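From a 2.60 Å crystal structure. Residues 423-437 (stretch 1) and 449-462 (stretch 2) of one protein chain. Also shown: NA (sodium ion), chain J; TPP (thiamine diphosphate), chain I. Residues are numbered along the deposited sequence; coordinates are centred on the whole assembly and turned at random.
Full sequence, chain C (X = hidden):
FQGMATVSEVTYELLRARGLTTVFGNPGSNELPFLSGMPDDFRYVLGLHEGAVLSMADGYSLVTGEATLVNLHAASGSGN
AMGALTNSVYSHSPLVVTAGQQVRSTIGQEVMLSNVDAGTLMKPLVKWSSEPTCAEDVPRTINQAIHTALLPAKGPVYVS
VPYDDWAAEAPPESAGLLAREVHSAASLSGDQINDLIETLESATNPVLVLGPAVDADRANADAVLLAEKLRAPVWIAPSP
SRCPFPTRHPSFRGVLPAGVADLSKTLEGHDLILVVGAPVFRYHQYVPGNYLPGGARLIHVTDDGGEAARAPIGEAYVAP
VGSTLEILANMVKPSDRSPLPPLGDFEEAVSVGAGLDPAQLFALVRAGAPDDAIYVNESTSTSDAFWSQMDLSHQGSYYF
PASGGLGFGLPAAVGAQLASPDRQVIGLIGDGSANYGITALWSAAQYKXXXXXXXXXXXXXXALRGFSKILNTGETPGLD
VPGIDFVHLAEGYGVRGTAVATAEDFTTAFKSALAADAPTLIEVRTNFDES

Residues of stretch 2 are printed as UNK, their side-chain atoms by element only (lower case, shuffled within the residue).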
ATOM      1  N   ARG C 423      40.302  -2.778  14.901  1.00 78.19           N
ATOM      2  CA  ARG C 423      39.884  -1.505  15.503  1.00 73.81           C
ATOM      3  C   ARG C 423      38.929  -1.832  16.628  1.00 71.88           C
ATOM      4  O   ARG C 423      38.064  -2.688  16.465  1.00 67.75           O
ATOM      5  CB  ARG C 423      39.221  -0.577  14.491  1.00 73.10           C
ATOM      6  CG  ARG C 423      40.137  -0.113  13.361  1.00 73.08           C
ATOM      7  CD  ARG C 423      39.352   0.727  12.368  1.00 72.22           C
ATOM      8  NE  ARG C 423      38.989   1.977  13.002  1.00 72.60           N
ATOM      9  CZ  ARG C 423      38.287   2.958  12.446  1.00 73.44           C
ATOM     10  NH1 ARG C 423      37.878   2.860  11.205  1.00 71.40           N
ATOM     11  NH2 ARG C 423      38.027   4.067  13.131  1.00 75.74           N
ATOM     12  N   GLN C 424      39.122  -1.158  17.756  1.00 72.80           N
ATOM     13  CA  GLN C 424      38.260  -1.361  18.936  1.00 72.29           C
ATOM     14  C   GLN C 424      36.965  -0.588  18.730  1.00 70.54           C
ATOM     15  O   GLN C 424      37.036   0.613  18.526  1.00 69.81           O
ATOM     16  CB  GLN C 424      38.946  -0.884  20.208  1.00 73.32           C
ATOM     17  CG  GLN C 424      38.078  -1.098  21.433  1.00 74.64           C
ATOM     18  CD  GLN C 424      37.854  -2.566  21.708  1.00 74.92           C
ATOM     19  OE1 GLN C 424      38.765  -3.266  22.142  1.00 77.75           O
ATOM     20  NE2 GLN C 424      36.626  -3.022  21.494  1.00 73.33           N
ATOM     21  N   VAL C 425      35.829  -1.266  18.770  1.00 70.01           N
ATOM     22  CA  VAL C 425      34.509  -0.593  18.843  1.00 68.27           C
ATOM     23  C   VAL C 425      34.190  -0.338  20.317  1.00 67.61           C
ATOM     24  O   VAL C 425      34.242  -1.290  21.123  1.00 68.41           O
ATOM     25  CB  VAL C 425      33.414  -1.417  18.162  1.00 67.25           C
ATOM     26  CG1 VAL C 425      32.052  -0.801  18.387  1.00 66.84           C
ATOM     27  CG2 VAL C 425      33.689  -1.553  16.680  1.00 67.77           C
ATOM     28  N   ILE C 426      33.823   0.897  20.630  1.00 65.79           N
ATOM     29  CA  ILE C 426      33.320   1.303  21.963  1.00 66.15           C
ATOM     30  C   ILE C 426      31.884   1.766  21.806  1.00 64.93           C
ATOM     31  O   ILE C 426      31.665   2.735  21.109  1.00 65.46           O
ATOM     32  CB  ILE C 426      34.234   2.396  22.539  1.00 66.75           C
ATOM     33  CG1 ILE C 426      35.688   1.931  22.515  1.00 67.66           C
ATOM     34  CG2 ILE C 426      33.790   2.770  23.931  1.00 67.37           C
ATOM     35  CD1 ILE C 426      36.685   3.022  22.785  1.00 68.62           C
ATOM     36  N   GLY C 427      30.946   1.085  22.438  1.00 65.39           N
ATOM     37  CA  GLY C 427      29.537   1.506  22.522  1.00 66.41           C
ATOM     38  C   GLY C 427      29.358   2.495  23.650  1.00 68.11           C
ATOM     39  O   GLY C 427      29.889   2.229  24.758  1.00 72.53           O
ATOM     40  N   LEU C 428      28.706   3.627  23.390  1.00 68.15           N
ATOM     41  CA  LEU C 428      28.319   4.576  24.443  1.00 68.42           C
ATOM     42  C   LEU C 428      26.807   4.687  24.423  1.00 67.69           C
ATOM     43  O   LEU C 428      26.304   5.448  23.605  1.00 68.55           O
ATOM     44  CB  LEU C 428      28.990   5.908  24.131  1.00 69.25           C
ATOM     45  CG  LEU C 428      30.509   5.874  24.061  1.00 69.30           C
ATOM     46  CD1 LEU C 428      30.982   7.113  23.310  1.00 69.18           C
ATOM     47  CD2 LEU C 428      31.129   5.791  25.474  1.00 69.91           C
ATOM     48  N   ILE C 429      26.141   3.898  25.247  1.00 67.07           N
ATOM     49  CA  ILE C 429      24.676   3.663  25.192  1.00 67.26           C
ATOM     50  C   ILE C 429      24.111   4.282  26.453  1.00 68.82           C
ATOM     51  O   ILE C 429      24.704   4.076  27.489  1.00 69.11           O
ATOM     52  CB  ILE C 429      24.406   2.147  25.157  1.00 67.25           C
ATOM     53  CG1 ILE C 429      25.319   1.409  24.169  1.00 66.31           C
ATOM     54  CG2 ILE C 429      22.940   1.835  24.913  1.00 67.30           C
ATOM     55  CD1 ILE C 429      25.385   2.015  22.801  1.00 65.82           C
ATOM     56  N   GLY C 430      22.991   4.983  26.372  1.00 70.38           N
ATOM     57  CA  GLY C 430      22.263   5.373  27.589  1.00 71.50           C
ATOM     58  C   GLY C 430      21.586   4.185  28.249  1.00 72.71           C
ATOM     59  O   GLY C 430      21.370   3.182  27.569  1.00 72.37           O
ATOM     60  N   ASP C 431      21.181   4.329  29.511  1.00 74.25           N
ATOM     61  CA  ASP C 431      20.407   3.298  30.253  1.00 75.65           C
ATOM     62  C   ASP C 431      19.029   3.071  29.616  1.00 75.79           C
ATOM     63  O   ASP C 431      18.497   1.945  29.700  1.00 77.48           O
ATOM     64  CB  ASP C 431      20.324   3.644  31.747  1.00 78.62           C
ATOM     65  CG  ASP C 431      19.593   4.927  32.150  1.00 78.69           C
ATOM     66  OD1 ASP C 431      19.671   5.971  31.378  1.00 76.92           O
ATOM     67  OD2 ASP C 431      18.963   4.874  33.244  1.00 77.63           O
ATOM     68  N   GLY C 432      18.439   4.095  29.024  1.00 76.20           N
ATOM     69  CA  GLY C 432      17.182   3.944  28.271  1.00 76.83           C
ATOM     70  C   GLY C 432      17.391   3.120  27.010  1.00 74.73           C
ATOM     71  O   GLY C 432      16.733   2.096  26.890  1.00 73.89           O
ATOM     72  N   SER C 433      18.274   3.582  26.123  1.00 73.29           N
ATOM     73  CA  SER C 433      18.600   2.977  24.800  1.00 74.01           C
ATOM     74  C   SER C 433      18.999   1.511  24.933  1.00 74.26           C
ATOM     75  O   SER C 433      18.674   0.729  24.030  1.00 73.83           O
ATOM     76  CB  SER C 433      19.709   3.708  24.152  1.00 73.33           C
ATOM     77  OG  SER C 433      19.343   5.068  23.985  1.00 74.86           O
ATOM     78  N   ALA C 434      19.717   1.155  26.000  1.00 74.15           N
ATOM     79  CA  ALA C 434      20.319  -0.181  26.085  1.00 73.31           C
ATOM     80  C   ALA C 434      19.211  -1.231  26.102  1.00 73.54           C
ATOM     81  O   ALA C 434      19.457  -2.303  25.618  1.00 76.18           O
ATOM     82  CB  ALA C 434      21.172  -0.280  27.301  1.00 74.68           C
ATOM     83  N   ASN C 435      18.035  -0.940  26.628  1.00 73.01           N
ATOM     84  CA  ASN C 435      16.978  -1.964  26.829  1.00 73.43           C
ATOM     85  C   ASN C 435      16.363  -2.379  25.492  1.00 72.94           C
ATOM     86  O   ASN C 435      15.808  -3.494  25.406  1.00 73.04           O
ATOM     87  CB  ASN C 435      15.877  -1.458  27.763  1.00 74.92           C
ATOM     88  CG  ASN C 435      16.424  -1.182  29.134  1.00 74.56           C
ATOM     89  OD1 ASN C 435      17.003  -2.069  29.735  1.00 75.35           O
ATOM     90  ND2 ASN C 435      16.327   0.063  29.569  1.00 73.69           N
ATOM     91  N   TYR C 436      16.413  -1.513  24.478  1.00 73.01           N
ATOM     92  CA  TYR C 436      15.818  -1.823  23.142  1.00 72.63           C
ATOM     93  C   TYR C 436      16.668  -2.892  22.418  1.00 71.56           C
ATOM     94  O   TYR C 436      16.021  -3.592  21.634  1.00 71.18           O
ATOM     95  CB  TYR C 436      15.609  -0.572  22.295  1.00 71.76           C
ATOM     96  CG  TYR C 436      14.751   0.515  22.892  1.00 72.35           C
ATOM     97  CD1 TYR C 436      15.324   1.469  23.716  1.00 73.45           C
ATOM     98  CD2 TYR C 436      13.410   0.647  22.577  1.00 72.36           C
ATOM     99  CE1 TYR C 436      14.573   2.504  24.247  1.00 75.55           C
ATOM    100  CE2 TYR C 436      12.649   1.690  23.073  1.00 73.76           C
ATOM    101  CZ  TYR C 436      13.231   2.624  23.918  1.00 76.11           C
ATOM    102  OH  TYR C 436      12.531   3.669  24.479  1.00 78.80           O
ATOM    103  N   GLY C 437      17.980  -3.048  22.702  1.00 70.19           N
ATOM    104  CA  GLY C 437      18.845  -4.026  22.013  1.00 70.35           C
ATOM    105  C   GLY C 437      19.687  -4.888  22.921  1.00 72.39           C
ATOM    106  O   GLY C 437      20.770  -5.315  22.514  1.00 73.27           O
ATOM    107  N   UNK C 449      33.012 -11.688  20.618  1.00 72.97           N
ATOM    108  CA  UNK C 449      33.198 -10.415  19.872  1.00 71.98           C
ATOM    109  C   UNK C 449      33.632  -9.347  20.863  1.00 71.31           C
ATOM    110  O   UNK C 449      32.828  -8.909  21.702  1.00 72.28           O
ATOM    111  c   UNK C 449      31.426 -11.170  18.250  1.00 71.90           C
ATOM    112  c   UNK C 449      30.080 -10.939  17.648  1.00 71.16           C
ATOM    113  c   UNK C 449      32.008  -8.696  18.478  1.00 73.24           C
ATOM    114  c   UNK C 449      31.881 -10.043  19.183  1.00 72.12           C
ATOM    115  N   UNK C 450      34.902  -8.911  20.802  1.00 69.55           N
ATOM    116  CA  UNK C 450      35.502  -8.120  21.886  1.00 69.24           C
ATOM    117  C   UNK C 450      35.068  -6.652  21.925  1.00 68.02           C
ATOM    118  O   UNK C 450      35.929  -5.826  22.015  1.00 68.54           O
ATOM    119  c   UNK C 450      36.986  -8.230  20.006  1.00 69.39           C
ATOM    120  c   UNK C 450      35.841  -9.184  19.710  1.00 69.32           C
ATOM    121  c   UNK C 450      37.003  -8.148  21.527  1.00 69.68           C
ATOM    122  N   UNK C 451      33.765  -6.365  21.813  1.00 67.07           N
ATOM    123  CA  UNK C 451      33.208  -4.990  21.970  1.00 66.28           C
ATOM    124  C   UNK C 451      33.441  -4.535  23.407  1.00 67.50           C
ATOM    125  O   UNK C 451      33.246  -5.353  24.337  1.00 68.01           O
ATOM    126  c   UNK C 451      31.694  -4.868  21.808  1.00 65.01           C
ATOM    127  c   UNK C 451      30.973  -6.190  21.670  1.00 65.46           C
ATOM    128  c   UNK C 451      31.357  -3.895  20.734  1.00 64.23           C
ATOM    129  N   UNK C 452      33.595  -3.227  23.574  1.00 67.62           N
ATOM    130  CA  UNK C 452      33.408  -2.579  24.888  1.00 69.04           C
ATOM    131  C   UNK C 452      32.110  -1.769  24.869  1.00 68.56           C
ATOM    132  O   UNK C 452      31.991  -0.875  24.021  1.00 69.58           O
ATOM    133  c   UNK C 452      34.631  -1.705  25.175  1.00 70.13           C
ATOM    134  c   UNK C 452      34.483  -0.996  26.520  1.00 70.17           C
ATOM    135  c   UNK C 452      35.913  -2.542  25.048  1.00 70.32           C
ATOM    136  N   UNK C 453      31.194  -2.082  25.778  1.00 67.76           N
ATOM    137  CA  UNK C 453      29.891  -1.391  25.939  1.00 67.77           C
ATOM    138  C   UNK C 453      29.931  -0.564  27.230  1.00 67.76           C
ATOM    139  O   UNK C 453      30.079  -1.141  28.312  1.00 69.18           O
ATOM    140  c   UNK C 453      28.459  -2.461  23.427  1.00 67.79           C
ATOM    141  c   UNK C 453      28.767  -2.435  25.950  1.00 68.63           C
ATOM    142  c   UNK C 453      28.748  -3.262  24.659  1.00 68.98           C
ATOM    143  c   UNK C 453      27.416  -1.795  26.174  1.00 69.26           C
ATOM    144  N   UNK C 454      29.789   0.751  27.117  1.00 66.80           N
ATOM    145  CA  UNK C 454      29.681   1.673  28.271  1.00 67.67           C
ATOM    146  C   UNK C 454      28.239   2.137  28.352  1.00 68.10           C
ATOM    147  O   UNK C 454      27.795   2.850  27.448  1.00 68.36           O
ATOM    148  c   UNK C 454      30.647   2.844  28.105  1.00 67.39           C
ATOM    149  c   UNK C 454      30.434   3.846  29.202  1.00 67.21           C
ATOM    150  c   UNK C 454      32.087   2.346  28.044  1.00 67.74           C
ATOM    151  c   UNK C 454      33.090   3.430  27.653  1.00 67.79           C
ATOM    152  N   UNK C 455      27.523   1.702  29.375  1.00 69.67           N
ATOM    153  CA  UNK C 455      26.149   2.183  29.669  1.00 70.18           C
ATOM    154  C   UNK C 455      26.312   3.480  30.457  1.00 69.95           C
ATOM    155  O   UNK C 455      26.906   3.410  31.487  1.00 70.93           O
ATOM    156  c   UNK C 455      24.823  -0.200  28.392  1.00 71.29           C
ATOM    157  c   UNK C 455      23.995   1.654  30.798  1.00 72.26           C
ATOM    158  c   UNK C 455      25.371   1.136  30.481  1.00 71.39           C
ATOM    159  c   UNK C 455      25.308  -0.236  29.801  1.00 71.66           C
ATOM    160  N   UNK C 456      25.859   4.618  29.953  1.00 69.63           N
ATOM    161  CA  UNK C 456      25.789   5.866  30.722  1.00 70.12           C
ATOM    162  C   UNK C 456      24.443   5.829  31.415  1.00 70.76           C
ATOM    163  O   UNK C 456      23.447   6.034  30.728  1.00 69.38           O
ATOM    164  c   UNK C 456      27.312   8.765  28.662  1.00 72.15           C
ATOM    165  c   UNK C 456      27.251   7.384  29.268  1.00 72.03           C
ATOM    166  c   UNK C 456      27.623   6.424  28.184  1.00 72.51           C
ATOM    167  c   UNK C 456      25.866   7.076  29.808  1.00 71.38           C
ATOM    168  N   UNK C 457      24.442   5.498  32.705  1.00 71.64           N
ATOM    169  CA  UNK C 457      23.216   5.276  33.501  1.00 72.57           C
ATOM    170  C   UNK C 457      22.921   6.518  34.342  1.00 73.56           C
ATOM    171  O   UNK C 457      23.540   6.644  35.420  1.00 75.42           O
ATOM    172  o   UNK C 457      21.224   4.658  35.298  1.00 72.74           O
ATOM    173  c   UNK C 457      22.110   3.808  35.234  1.00 73.11           C
ATOM    174  c   UNK C 457      23.362   4.061  34.416  1.00 72.99           C
ATOM    175  n   UNK C 457      22.012   2.629  35.830  1.00 72.14           N
ATOM    176  N   UNK C 458      21.978   7.359  33.911  1.00 73.51           N
ATOM    177  CA  UNK C 458      21.530   8.531  34.693  1.00 74.45           C
ATOM    178  C   UNK C 458      20.123   8.287  35.272  1.00 75.72           C
ATOM    179  O   UNK C 458      19.533   9.230  35.806  1.00 76.96           O
ATOM    180  c   UNK C 458      21.065   9.978  32.605  1.00 73.88           C
ATOM    181  n   UNK C 458      21.450  11.013  31.874  1.00 74.14           N
ATOM    182  o   UNK C 458      20.223   9.168  32.256  1.00 75.27           O
ATOM    183  c   UNK C 458      21.750   9.842  33.930  1.00 74.04           C
ATOM    184  N   UNK C 459      19.640   7.046  35.274  1.00 76.38           N
ATOM    185  CA  UNK C 459      18.378   6.636  35.927  1.00 77.81           C
ATOM    186  C   UNK C 459      17.128   7.141  35.214  1.00 79.27           C
ATOM    187  O   UNK C 459      16.037   6.927  35.754  1.00 81.19           O
ATOM    188  N   UNK C 460      17.273   7.754  34.032  1.00 79.49           N
ATOM    189  CA  UNK C 460      16.231   8.568  33.359  1.00 79.96           C
ATOM    190  C   UNK C 460      16.367   8.498  31.820  1.00 80.50           C
ATOM    191  O   UNK C 460      17.455   8.122  31.275  1.00 78.21           O
ATOM    192  c   UNK C 460      17.461  10.787  33.339  1.00 78.75           C
ATOM    193  o   UNK C 460      15.089  10.701  33.615  1.00 79.69           O
ATOM    194  c   UNK C 460      16.300  10.001  33.901  1.00 79.86           C
ATOM    195  N   UNK C 461      15.278   8.860  31.138  1.00 80.74           N
ATOM    196  CA  UNK C 461      15.257   9.284  29.715  1.00 79.87           C
ATOM    197  C   UNK C 461      15.612  10.772  29.670  1.00 79.59           C
ATOM    198  O   UNK C 461      14.718  11.621  29.670  1.00 80.33           O
ATOM    199  c   UNK C 461      12.748   4.877  28.498  1.00 76.15           C
ATOM    200  o   UNK C 461      12.389   3.574  28.266  1.00 75.75           O
ATOM    201  c   UNK C 461      13.510   7.543  28.923  1.00 77.72           C
ATOM    202  c   UNK C 461      14.445   6.568  28.619  1.00 76.25           C
ATOM    203  c   UNK C 461      14.075   5.250  28.419  1.00 75.62           C
ATOM    204  c   UNK C 461      12.185   7.155  29.000  1.00 77.85           C
ATOM    205  c   UNK C 461      13.885   8.997  29.091  1.00 79.51           C
ATOM    206  c   UNK C 461      11.799   5.838  28.797  1.00 77.36           C
ATOM    207  N   UNK C 462      16.903  11.073  29.688  1.00 79.58           N
ATOM    208  CA  UNK C 462      17.427  12.443  29.867  1.00 80.08           C
ATOM    209  C   UNK C 462      16.986  13.394  28.769  1.00 80.60           C
ATOM    210  O   UNK C 462      16.520  14.493  29.115  1.00 80.19           O
TER
HETATM  211 NA    NA J 602      19.389   7.991  30.709  1.00 66.13          NA
HETATM  212  N1' TPP I 601      11.378   4.720  21.309  1.00 77.55           N
HETATM  213  C2' TPP I 601      12.248   4.515  20.311  1.00 80.67           C
HETATM  214  CM2 TPP I 601      12.269   3.170  19.662  1.00 81.97           C
HETATM  215  N3' TPP I 601      13.095   5.431  19.843  1.00 78.00           N
HETATM  216  C4' TPP I 601      13.068   6.648  20.410  1.00 78.49           C
HETATM  217  N4' TPP I 601      13.926   7.549  19.914  1.00 78.57           N
HETATM  218  C5' TPP I 601      12.197   6.959  21.481  1.00 77.74           C
HETATM  219  C6' TPP I 601      11.357   5.934  21.873  1.00 72.67           C
HETATM  220  C7' TPP I 601      12.163   8.320  22.159  1.00 83.19           C
HETATM  221  N3  TPP I 601      13.385   8.631  22.940  1.00 83.33           N
HETATM  222  C2  TPP I 601      14.266   9.552  22.539  1.00 87.60           C
HETATM  223  S1  TPP I 601      15.548   9.789  23.654  1.00 84.99           S
HETATM  224  C5  TPP I 601      14.836   8.589  24.691  1.00 91.47           C
HETATM  225  C4  TPP I 601      13.739   8.009  24.139  1.00 88.71           C
HETATM  226  CM4 TPP I 601      12.951   6.878  24.734  1.00 85.90           C
HETATM  227  C6  TPP I 601      15.401   8.327  26.059  1.00 86.99           C
HETATM  228  C7  TPP I 601      16.549   7.361  26.060  1.00 89.35           C
HETATM  229  O7  TPP I 601      17.647   8.026  26.712  1.00 84.16           O
HETATM  230  PA  TPP I 601      18.889   7.207  27.291  1.00 78.77           P
HETATM  231  O1A TPP I 601      19.422   6.072  26.481  1.00 84.94           O
HETATM  232  O2A TPP I 601      18.470   6.870  28.683  1.00109.98           O
HETATM  233  O3A TPP I 601      19.930   8.426  27.244  1.00 76.23           O
HETATM  234  PB  TPP I 601      19.842   9.882  27.969  1.00 83.26           P
HETATM  235  O1B TPP I 601      21.113  10.646  27.634  1.00 70.49           O
HETATM  236  O2B TPP I 601      18.588  10.564  27.465  1.00 64.48           O
HETATM  237  O3B TPP I 601      19.750   9.543  29.442  1.00 90.75           O
HETATM  238  O   HOH W   1      14.064   1.900  27.522  1.00 80.50           O
HETATM  239  O   HOH W   2      21.703   7.787  30.254  1.00 69.51           O

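Position 449 carries four carbons, forked at the first with one arm two carbons long, and reaches nothing on stretch 1: Ile449. At 450 three carbons close a ring onto the backbone nitrogen, so this is Pro450; its O takes a hydrogen bond from Gln424 NE2 at 2.9 Å, nearly straight at 178°. Position 451 has one carbon bearing two more, the mark of Val451, whose CG1 lies 3.9 Å from Val425 CG1.

Position 452 repeats that three-carbon fork, one outer carbon lying 3.7 Å from Gln424 NE2: Val452. Here the parallel pairing begins, its N giving to Val425 O (3.2 Å) and its O receiving Gly427 N (2.7 Å). At 453, four carbons fork at the first, with one arm two carbons long; this is Ile453. It faces Gly427, where an ideal CB would sit 2.9 Å from Ile453 CD1, a clash, so the bare glycine makes room. Position 454 has the same four-carbon pattern and is Ile454; its CD1 packs 3.8 Å from both Ile426 CG2 and Leu428 CD2, while its N gives to Gly427 O (2.8 Å) and its O accepts from Ile429 N (2.9 Å). The pattern returns at 455, Ile455, whose CD1 lies 4.0 Å from Ile429 CB and 3.8 Å from Ala434 CB.

At 456 the four carbons fork at the second: Leu456. Its N gives to Ile429 O (2.8 Å), its CD1 sits 4.3 Å from Leu428 CB, and its O takes a weak bond from Asp431 N (3.1 Å). Position 457 has two carbons, the second bearing one oxygen and one nitrogen, hence Asn457; its OD1 accepts from the backbone N of position 459 (2.9 Å). The same atoms at 458 give Asn458, which joins Asp431 around the sodium ion. No side chain exists at 459, Gly459, whose positive phi favours glycine. At 460 one carbon bears an oxygen and a carbon: Thr460 points away, but Thr460 O lies 2.0 Å from the sodium NA, and Asp431 OD1 lies 2.1 Å from the same NA. A carbon followed by a six-carbon ring bearing oxygen identifies 461 as Tyr461; its ring edge meets Gly432 CA, 3.4 Å from CE1, and a water bridges its OH to Gly432 O. Position 462, without a side chain, is Gly462, beyond reach of stretch 1.

The design rule is a division by region: alternating backbone bonds fix the parallel register, aliphatic side chains pack on both sheet faces, and beyond the strands Asp431 of stretch 1 and the turn after the strand of stretch 2 (Asn458, Thr460) share sodium with the cofactor's diphosphate.

Stretch 2, residues 449-462: IPVVIIILNNGTYG
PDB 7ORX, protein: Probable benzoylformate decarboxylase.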